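Local coordinates for protein immunoreactive 84kD antigen PG93 (Porphyromonas gingivalis, PDB 5M11) that is a bacterial surface component essential to the type IX secretion system, and carries bound zinc and calcium ions, at residues T111-G119 with T148-L156; I79-D87 with T96-N104. All coordinates share one frame; numbering follows the deposited sequence.

Interaction 1 of 2, residues T111-G119 with T148-L156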
# COMPACT_ATOMS: atom_id res chain seq x y z
N THR A 111 12.37 -13.59 -8.65
CA THR A 111 11.74 -14.68 -7.90
C THR A 111 12.77 -15.45 -7.11
O THR A 111 13.81 -15.79 -7.65
CB THR A 111 10.99 -15.59 -8.87
OG1 THR A 111 9.97 -14.82 -9.50
CG2 THR A 111 10.41 -16.85 -8.20
N LEU A 112 12.51 -15.68 -5.82
CA LEU A 112 13.39 -16.50 -4.98
C LEU A 112 12.73 -17.84 -4.72
O LEU A 112 11.53 -17.90 -4.45
CB LEU A 112 13.74 -15.79 -3.66
CG LEU A 112 14.93 -16.33 -2.90
CD1 LEU A 112 16.20 -15.66 -3.32
CD2 LEU A 112 14.74 -16.12 -1.42
N ASN A 113 13.50 -18.90 -4.81
CA ASN A 113 13.04 -20.26 -4.60
C ASN A 113 13.62 -20.81 -3.30
O ASN A 113 12.94 -21.55 -2.59
CB ASN A 113 13.41 -21.15 -5.81
CG ASN A 113 13.02 -20.58 -7.17
OD1 ASN A 113 11.87 -20.18 -7.43
ND2 ASN A 113 13.99 -20.54 -8.08
N ARG A 114 14.88 -20.45 -2.97
CA ARG A 114 15.54 -20.92 -1.75
C ARG A 114 16.50 -19.87 -1.17
O ARG A 114 17.27 -19.25 -1.91
CB ARG A 114 16.28 -22.26 -1.99
CG ARG A 114 16.79 -22.97 -0.73
CD ARG A 114 15.70 -23.54 0.15
NE ARG A 114 15.01 -24.69 -0.45
CZ ARG A 114 13.79 -25.10 -0.11
NH1 ARG A 114 13.10 -24.45 0.82
NH2 ARG A 114 13.25 -26.16 -0.69
N LEU A 115 16.42 -19.68 0.15
CA LEU A 115 17.30 -18.80 0.92
C LEU A 115 17.91 -19.69 1.97
O LEU A 115 17.30 -19.93 3.01
CB LEU A 115 16.52 -17.61 1.52
CG LEU A 115 17.21 -16.57 2.42
CD1 LEU A 115 18.63 -16.25 1.99
CD2 LEU A 115 16.38 -15.29 2.46
N LEU A 116 19.05 -20.26 1.64
CA LEU A 116 19.77 -21.20 2.48
C LEU A 116 20.91 -20.51 3.23
O LEU A 116 21.85 -20.04 2.60
CB LEU A 116 20.30 -22.32 1.58
CG LEU A 116 21.04 -23.45 2.28
CD1 LEU A 116 20.08 -24.36 3.01
CD2 LEU A 116 21.86 -24.23 1.29
N ILE A 117 20.86 -20.48 4.57
CA ILE A 117 21.97 -19.90 5.37
C ILE A 117 22.82 -21.03 5.98
O ILE A 117 22.33 -21.81 6.81
CB ILE A 117 21.48 -18.91 6.46
CG1 ILE A 117 20.83 -17.67 5.81
CG2 ILE A 117 22.64 -18.56 7.41
CD1 ILE A 117 20.48 -16.56 6.72
N VAL A 118 24.08 -21.15 5.52
CA VAL A 118 25.05 -22.14 6.02
C VAL A 118 26.19 -21.36 6.63
O VAL A 118 26.92 -20.68 5.90
CB VAL A 118 25.54 -23.11 4.91
CG1 VAL A 118 26.45 -24.18 5.50
CG2 VAL A 118 24.39 -23.73 4.15
N GLY A 119 26.30 -21.39 7.95
CA GLY A 119 27.34 -20.65 8.67
C GLY A 119 27.25 -19.15 8.50
O GLY A 119 26.29 -18.52 8.98
N THR A 148 19.70 -17.45 -14.99
CA THR A 148 19.03 -18.73 -15.24
C THR A 148 18.30 -19.12 -13.99
O THR A 148 18.89 -19.07 -12.90
CB THR A 148 20.06 -19.79 -15.68
OG1 THR A 148 20.80 -19.28 -16.78
CG2 THR A 148 19.42 -21.15 -16.02
N LYS A 149 17.03 -19.54 -14.11
CA LYS A 149 16.26 -19.97 -12.96
C LYS A 149 16.96 -21.18 -12.36
O LYS A 149 17.26 -22.11 -13.09
CB LYS A 149 14.79 -20.30 -13.34
CG LYS A 149 13.90 -20.61 -12.15
CD LYS A 149 12.48 -20.93 -12.53
CE LYS A 149 11.80 -21.84 -11.53
NZ LYS A 149 12.32 -23.24 -11.59
N VAL A 150 17.34 -21.08 -11.06
CA VAL A 150 17.94 -22.13 -10.23
C VAL A 150 16.84 -22.53 -9.23
O VAL A 150 16.49 -21.77 -8.34
CB VAL A 150 19.26 -21.70 -9.53
CG1 VAL A 150 19.69 -22.73 -8.48
CG2 VAL A 150 20.37 -21.49 -10.56
N THR A 151 16.27 -23.72 -9.42
CA THR A 151 15.18 -24.30 -8.66
C THR A 151 15.50 -24.47 -7.14
O THR A 151 14.62 -24.18 -6.32
CB THR A 151 14.81 -25.60 -9.35
OG1 THR A 151 14.33 -25.26 -10.66
CG2 THR A 151 13.77 -26.41 -8.60
N ASP A 152 16.70 -24.93 -6.76
CA ASP A 152 17.03 -25.15 -5.34
C ASP A 152 18.54 -25.24 -5.10
O ASP A 152 19.30 -25.39 -6.05
CB ASP A 152 16.34 -26.44 -4.83
CG ASP A 152 15.86 -26.36 -3.38
OD1 ASP A 152 16.53 -25.69 -2.56
OD2 ASP A 152 14.85 -27.00 -3.06
N VAL A 153 18.97 -25.16 -3.83
CA VAL A 153 20.37 -25.25 -3.48
C VAL A 153 20.53 -26.05 -2.15
O VAL A 153 19.63 -26.07 -1.29
CB VAL A 153 21.09 -23.85 -3.46
CG1 VAL A 153 20.55 -22.91 -2.37
CG2 VAL A 153 22.61 -23.98 -3.39
N ALA A 154 21.67 -26.76 -2.03
CA ALA A 154 22.03 -27.54 -0.87
C ALA A 154 23.56 -27.56 -0.69
O ALA A 154 24.32 -27.65 -1.65
CB ALA A 154 21.47 -28.94 -0.98
N LYS A 155 24.01 -27.44 0.55
CA LYS A 155 25.42 -27.44 0.86
C LYS A 155 25.75 -28.79 1.47
O LYS A 155 25.01 -29.30 2.32
CB LYS A 155 25.73 -26.25 1.79
CG LYS A 155 27.17 -26.05 2.19
CD LYS A 155 28.08 -25.51 1.10
CE LYS A 155 29.43 -25.13 1.67
NZ LYS A 155 30.21 -26.32 2.13
N LEU A 156 26.86 -29.37 1.04
CA LEU A 156 27.34 -30.65 1.51
C LEU A 156 28.73 -30.56 2.20
O LEU A 156 29.31 -29.49 2.40
CB LEU A 156 27.43 -31.61 0.30
CG LEU A 156 26.14 -32.07 -0.32
CD1 LEU A 156 26.34 -32.37 -1.78
CD2 LEU A 156 25.65 -33.32 0.34
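Asn113 and Arg114, neighbours in sequence, both turn their side chains toward segment 148-156. A classic beta bulge explains it, since both face Ala125 on the next strand of their own blade. Asn113 sends ND2 to Val150 O (2.8 Å); the acceptor lies in the amide plane, whereas the donor sits well above the carbonyl plane. Arg114 starts with CG opposite its backbone N (chi1 -170°), then bends at chi2 and chi3 to bring the guanidinium side-on to Asp152. In this salt bridge Arg114 NE meets Asp152 OD1 at 2.8 Å and Arg114 NH2 meets Asp152 OD2 at 3.0 Å, with the two flat groups 32° apart. Asp152 OD1 also takes its own neighbour's Val153 N on the anti lone pair, which should help hold the carboxylate's rotation. Further along, the contact turns apolar: Leu116 CB rests against Val153 CG1 at 4.0 Å, and Val118 CG2 touches Lys155 CB at 3.7 Å. The two strands run nearly parallel, 12° apart, as first strands of successive beta-propeller blades do. Beyond them, Asp152 OD2 accepts from Leu199 N in strand 196-202, while Leu115 and Ile117 pack on strand 65-71 of the preceding blade.

Interaction 2 of 2, residues I79-D87 with T96-N104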
# COMPACT_ATOMS: atom_id res chain seq x y z
N ILE A 79 17.01 -10.34 5.01
CA ILE A 79 15.70 -9.95 4.47
C ILE A 79 15.81 -9.80 2.96
O ILE A 79 16.50 -8.89 2.49
CB ILE A 79 15.12 -8.65 5.09
CG1 ILE A 79 15.11 -8.67 6.63
CG2 ILE A 79 13.72 -8.39 4.55
CD1 ILE A 79 15.17 -7.31 7.26
N TYR A 80 15.14 -10.68 2.21
CA TYR A 80 15.13 -10.60 0.75
C TYR A 80 13.77 -10.03 0.30
O TYR A 80 12.71 -10.53 0.68
CB TYR A 80 15.48 -11.94 0.08
CG TYR A 80 15.48 -11.87 -1.43
CD1 TYR A 80 16.63 -11.54 -2.13
CD2 TYR A 80 14.31 -12.10 -2.16
CE1 TYR A 80 16.63 -11.44 -3.52
CE2 TYR A 80 14.30 -11.99 -3.55
CZ TYR A 80 15.46 -11.65 -4.23
OH TYR A 80 15.45 -11.51 -5.59
N TYR A 81 13.85 -8.98 -0.51
CA TYR A 81 12.71 -8.23 -1.03
C TYR A 81 12.28 -8.69 -2.42
O TYR A 81 13.10 -9.17 -3.19
CB TYR A 81 13.08 -6.74 -1.08
CG TYR A 81 13.30 -6.15 0.29
CD1 TYR A 81 12.22 -5.67 1.05
CD2 TYR A 81 14.57 -6.07 0.85
CE1 TYR A 81 12.41 -5.13 2.31
CE2 TYR A 81 14.78 -5.53 2.12
CZ TYR A 81 13.69 -5.05 2.84
OH TYR A 81 13.89 -4.49 4.08
N ALA A 82 10.99 -8.49 -2.75
CA ALA A 82 10.39 -8.80 -4.06
C ALA A 82 11.13 -8.06 -5.20
O ALA A 82 11.20 -8.56 -6.31
CB ALA A 82 8.92 -8.40 -4.05
N SER A 83 11.69 -6.90 -4.90
CA SER A 83 12.42 -6.08 -5.85
C SER A 83 13.85 -6.58 -6.10
O SER A 83 14.62 -5.91 -6.80
CB SER A 83 12.46 -4.65 -5.35
OG SER A 83 13.32 -4.51 -4.22
N GLY A 84 14.24 -7.69 -5.49
CA GLY A 84 15.60 -8.20 -5.58
C GLY A 84 16.55 -7.62 -4.54
O GLY A 84 17.69 -8.08 -4.40
N ASN A 85 16.09 -6.62 -3.78
CA ASN A 85 16.89 -6.00 -2.73
C ASN A 85 17.11 -6.94 -1.53
O ASN A 85 16.29 -7.83 -1.27
CB ASN A 85 16.21 -4.73 -2.24
CG ASN A 85 17.15 -3.61 -1.91
OD1 ASN A 85 18.34 -3.79 -1.62
ND2 ASN A 85 16.61 -2.42 -1.91
N ILE A 86 18.20 -6.71 -0.80
CA ILE A 86 18.59 -7.46 0.40
C ILE A 86 18.95 -6.48 1.52
O ILE A 86 19.60 -5.45 1.29
CB ILE A 86 19.79 -8.40 0.09
CG1 ILE A 86 19.41 -9.57 -0.85
CG2 ILE A 86 20.46 -8.91 1.36
CD1 ILE A 86 20.48 -9.94 -1.80
N ASP A 87 18.54 -6.84 2.74
CA ASP A 87 18.87 -6.14 3.97
C ASP A 87 19.42 -7.15 4.96
O ASP A 87 19.01 -8.31 4.93
CB ASP A 87 17.63 -5.42 4.55
CG ASP A 87 17.42 -3.98 4.12
OD1 ASP A 87 18.31 -3.42 3.43
OD2 ASP A 87 16.39 -3.39 4.52
N THR A 96 21.77 -3.27 7.07
CA THR A 96 22.84 -3.09 6.10
C THR A 96 22.29 -3.50 4.74
O THR A 96 21.82 -4.63 4.59
CB THR A 96 24.10 -3.86 6.50
OG1 THR A 96 24.36 -3.62 7.88
CG2 THR A 96 25.28 -3.45 5.70
N ASN A 97 22.33 -2.57 3.77
CA ASN A 97 21.76 -2.82 2.44
C ASN A 97 22.71 -3.58 1.51
O ASN A 97 23.91 -3.32 1.50
CB ASN A 97 21.32 -1.50 1.78
CG ASN A 97 20.22 -1.63 0.75
OD1 ASN A 97 20.14 -0.85 -0.22
ND2 ASN A 97 19.31 -2.59 0.93
N VAL A 98 22.17 -4.52 0.71
CA VAL A 98 22.94 -5.26 -0.31
C VAL A 98 22.11 -5.14 -1.62
O VAL A 98 21.30 -6.03 -1.93
CB VAL A 98 23.28 -6.72 0.12
CG1 VAL A 98 24.23 -7.37 -0.86
CG2 VAL A 98 23.85 -6.80 1.53
N PRO A 99 22.23 -3.99 -2.36
CA PRO A 99 21.36 -3.77 -3.54
C PRO A 99 21.87 -4.29 -4.88
O PRO A 99 21.25 -3.98 -5.91
CB PRO A 99 21.26 -2.25 -3.60
CG PRO A 99 22.52 -1.76 -3.02
CD PRO A 99 23.07 -2.80 -2.09
N ALA A 100 22.97 -5.07 -4.90
CA ALA A 100 23.60 -5.62 -6.11
C ALA A 100 22.62 -6.33 -7.05
O ALA A 100 22.71 -6.11 -8.26
CB ALA A 100 24.72 -6.58 -5.73
N LEU A 101 21.68 -7.17 -6.51
CA LEU A 101 20.73 -7.92 -7.33
C LEU A 101 19.68 -7.02 -7.91
O LEU A 101 19.38 -7.16 -9.09
CB LEU A 101 20.05 -9.08 -6.57
CG LEU A 101 20.96 -10.28 -6.20
CD1 LEU A 101 20.19 -11.29 -5.37
CD2 LEU A 101 21.52 -10.97 -7.43
N LYS A 102 19.12 -6.09 -7.10
CA LYS A 102 18.09 -5.15 -7.54
C LYS A 102 18.66 -4.20 -8.62
O LYS A 102 17.97 -3.90 -9.62
CB LYS A 102 17.55 -4.36 -6.33
CG LYS A 102 16.75 -3.08 -6.65
CD LYS A 102 16.62 -2.13 -5.45
CE LYS A 102 17.84 -1.27 -5.18
NZ LYS A 102 17.92 -0.10 -6.10
N ASP A 103 19.93 -3.76 -8.42
CA ASP A 103 20.61 -2.83 -9.34
C ASP A 103 21.01 -3.52 -10.66
O ASP A 103 21.19 -2.83 -11.67
CB ASP A 103 21.82 -2.17 -8.66
CG ASP A 103 21.49 -1.20 -7.53
OD1 ASP A 103 20.30 -0.79 -7.40
OD2 ASP A 103 22.43 -0.81 -6.79
N ASN A 104 21.11 -4.87 -10.67
CA ASN A 104 21.44 -5.60 -11.90
C ASN A 104 20.18 -5.68 -12.79
O ASN A 104 19.25 -6.46 -12.55
CB ASN A 104 22.03 -6.97 -11.60
CG ASN A 104 22.88 -7.53 -12.72
OD1 ASN A 104 22.46 -7.58 -13.89
ND2 ASN A 104 24.07 -8.00 -12.38
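Asn97 reaches across to Asn85 and Asp87 with a single nitrogen. With chi1 at -155°, CG stands roughly opposite the backbone N, and Asn97 ND2 bonds to Asp87 OD1 (2.8 Å) and Asn85 OD1 (3.0 Å), and weakly to Ile86 O. Both acceptor side-chain oxygens are tilted out of the Asn97 amide plane; separately, the Asp87 carboxylate is turned 69° and the Asn85 amide 54° against it. Asp87 OD1 is approached almost down its C-O bond and also pairs with Ser61 OG, while Asp87 OD2 receives Tyr81 OH. Beneath these polar groups runs the hairpin of strands 86-89 and 95-98, the outer half of a four-stranded antiparallel propeller blade; Val98 N bonds to Ile86 O at 2.8 Å. On the hairpin's other face, Ile86 CG2 lies 3.8 Å from Val98 CB, the side chains slanting past one another. On the short, weakly bonded helix at about 100-103, Leu101 CD1 rests against both Ile86 CD1 (3.8 Å) and the edge of the Tyr80 ring at CE1 (4.0 Å), about square to Tyr80. Lys102 runs alongside Asn85 in the same direction, its CD 3.6 Å from Asn85 ND2, which bonds to Asp62 OD2.

Coming from the N terminus, the chain makes interaction 2 first. Segments 79-87 and 96-104 close a short loop of eight residues, 88-95, which holds the turn of the hairpin 86-89/95-98, inside one blade and onto the helix at about 100-103. After a short connection the chain enters strand 112-118, the next element and the first strand of the next blade. Interaction 1 closes a loop of 28 residues that holds the other three strands of that blade, and 150-155 opens the blade after it. The two contacts are in series, neither nested nor crossing. Interaction 2 ties one blade's outer edge together, interaction 1 joins two successive blades, and Leu112 CB packing on Tyr80 CE2 (3.8 Å) connects them.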